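Local coordinates for putative ABC-transporter ATP-binding protein (Alicyclobacillus acidocaldarius, PDB 1Z47) that probably hydrolyses ATP as the nucleotide-binding subunit of an ABC transporter thought to carry sulfate into the cell, at residues B[259-264]-B[268-273]. Sequence-based numbering, arbitrary orientation.
Sequences GRIEVA and LPVDPA
The flat groups joining I261 and L268 are backbone peptides in a small antiparallel two-strand hairpin. R260 and P269 lie on one face of this ribbon. I261 and L268 lie on the other, where I261 packs on V280 and V282 of strand 279-284, and L268 on V282. Along the facing edges of the two strands, N-H and C=O groups of I261 and L268 meet. I261 N donates to L268 O at 3.0 Å. L268 N returns a bond to I261 O at 2.8 Å. Two residues along, past the R260/P269 pair, V270 N donates to G259 O at 2.9 Å. A water also donates to G259 O and to V270 O.

With CG anti to the carbonyl carbon (chi1 -73°), L268 turns both methyls onto V263. Its CD2 presses on V263 CG2 at 3.3 Å, a tight fit, and the two side chains cross at about a right angle. L268 CB rests on I261 CG1 at 3.9 Å. I261 CG2 meets V270 CG2, also at 3.9 Å. Replacing L268 by alanine removes both methyls, and would probably leave a gap between V263, V282 and W350. Backbone bonds thus set the register, while an aliphatic layer seats the hairpin on strand 279-284 within the C-terminal regulatory domain.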
loop_
_atom_site.group_PDB
_atom_site.type_symbol
_atom_site.label_atom_id
_atom_site.label_comp_id
_atom_site.label_asym_id
_atom_site.label_seq_id
_atom_site.Cartn_x
_atom_site.Cartn_y
_atom_site.Cartn_z
ATOM N N GLY B 259 2.098 39.677 -6.766
ATOM C CA GLY B 259 3.178 38.706 -6.911
ATOM C C GLY B 259 3.292 37.606 -5.850
ATOM O O GLY B 259 4.370 37.056 -5.639
ATOM N N ARG B 260 2.192 37.275 -5.190
ATOM C CA ARG B 260 2.209 36.259 -4.144
ATOM C C ARG B 260 0.856 35.586 -3.950
ATOM O O ARG B 260 -0.158 36.048 -4.492
ATOM C CB ARG B 260 2.627 36.915 -2.814
ATOM C CG ARG B 260 1.650 37.960 -2.297
ATOM C CD ARG B 260 2.280 38.888 -1.236
ATOM N NE ARG B 260 1.278 39.790 -0.655
ATOM C CZ ARG B 260 1.272 41.112 -0.812
ATOM N NH1 ARG B 260 2.224 41.705 -1.520
ATOM N NH2 ARG B 260 0.286 41.838 -0.296
ATOM N N ILE B 261 0.849 34.472 -3.213
ATOM C CA ILE B 261 -0.398 33.827 -2.869
ATOM C C ILE B 261 -0.398 33.716 -1.348
ATOM O O ILE B 261 0.665 33.723 -0.722
ATOM C CB ILE B 261 -0.552 32.429 -3.509
ATOM C CG1 ILE B 261 0.651 31.540 -3.163
ATOM C CG2 ILE B 261 -0.727 32.584 -5.015
ATOM C CD1 ILE B 261 0.447 30.063 -3.561
ATOM N N GLU B 262 -1.580 33.637 -0.759
ATOM C CA GLU B 262 -1.707 33.551 0.693
ATOM C C GLU B 262 -1.978 32.123 1.154
ATOM O O GLU B 262 -3.028 31.559 0.853
ATOM C CB GLU B 262 -2.836 34.462 1.176
ATOM C CG GLU B 262 -3.425 35.360 0.078
ATOM C CD GLU B 262 -4.408 34.630 -0.859
ATOM O OE1 GLU B 262 -3.984 33.718 -1.611
ATOM O OE2 GLU B 262 -5.613 34.981 -0.832
ATOM N N VAL B 263 -1.030 31.561 1.895
ATOM C CA VAL B 263 -1.157 30.203 2.404
ATOM C C VAL B 263 -0.953 30.209 3.918
ATOM O O VAL B 263 0.144 30.480 4.410
ATOM C CB VAL B 263 -0.115 29.266 1.722
ATOM C CG1 VAL B 263 -0.316 27.846 2.148
ATOM C CG2 VAL B 263 -0.226 29.382 0.205
ATOM N N ALA B 264 -2.029 29.942 4.652
ATOM C CA ALA B 264 -1.989 29.886 6.115
ATOM C C ALA B 264 -1.359 31.117 6.779
ATOM O O ALA B 264 -0.440 30.989 7.597
ATOM C CB ALA B 264 -1.240 28.622 6.557
ATOM N N LEU B 268 3.387 33.580 0.062
ATOM C CA LEU B 268 4.374 32.810 -0.680
ATOM C C LEU B 268 4.619 33.551 -1.976
ATOM O O LEU B 268 3.689 33.759 -2.758
ATOM C CB LEU B 268 3.851 31.393 -0.966
ATOM C CG LEU B 268 3.778 30.391 0.192
ATOM C CD1 LEU B 268 3.088 30.980 1.413
ATOM C CD2 LEU B 268 3.047 29.142 -0.299
ATOM N N PRO B 269 5.865 33.979 -2.217
ATOM C CA PRO B 269 6.135 34.703 -3.458
ATOM C C PRO B 269 5.939 33.775 -4.623
ATOM O O PRO B 269 6.214 32.580 -4.523
ATOM C CB PRO B 269 7.596 35.111 -3.310
ATOM C CG PRO B 269 8.170 33.942 -2.544
ATOM C CD PRO B 269 7.112 33.776 -1.461
ATOM N N VAL B 270 5.482 34.345 -5.730
ATOM C CA VAL B 270 5.237 33.607 -6.957
ATOM C C VAL B 270 6.234 34.067 -7.993
ATOM O O VAL B 270 6.540 35.258 -8.093
ATOM C CB VAL B 270 3.814 33.900 -7.512
ATOM C CG1 VAL B 270 3.646 33.263 -8.881
ATOM C CG2 VAL B 270 2.762 33.382 -6.530
ATOM N N ASP B 271 6.730 33.134 -8.781
ATOM C CA ASP B 271 7.670 33.483 -9.830
ATOM C C ASP B 271 7.075 34.581 -10.698
ATOM O O ASP B 271 5.920 34.492 -11.111
ATOM C CB ASP B 271 7.961 32.273 -10.719
ATOM C CG ASP B 271 8.930 32.605 -11.838
ATOM O OD1 ASP B 271 10.163 32.502 -11.626
ATOM O OD2 ASP B 271 8.461 32.996 -12.923
ATOM N N PRO B 272 7.868 35.622 -11.008
ATOM C CA PRO B 272 7.422 36.744 -11.835
ATOM C C PRO B 272 6.841 36.388 -13.204
ATOM O O PRO B 272 6.144 37.209 -13.793
ATOM C CB PRO B 272 8.670 37.630 -11.929
ATOM C CG PRO B 272 9.793 36.668 -11.750
ATOM C CD PRO B 272 9.290 35.771 -10.649
ATOM N N ALA B 273 7.100 35.172 -13.694
ATOM C CA ALA B 273 6.571 34.733 -14.997
ATOM C C ALA B 273 5.088 34.358 -14.941
ATOM O O ALA B 273 4.455 34.112 -15.967
ATOM C CB ALA B 273 7.371 33.548 -15.533
HETATM O O HOH W 1 7.065 37.837 -7.372
#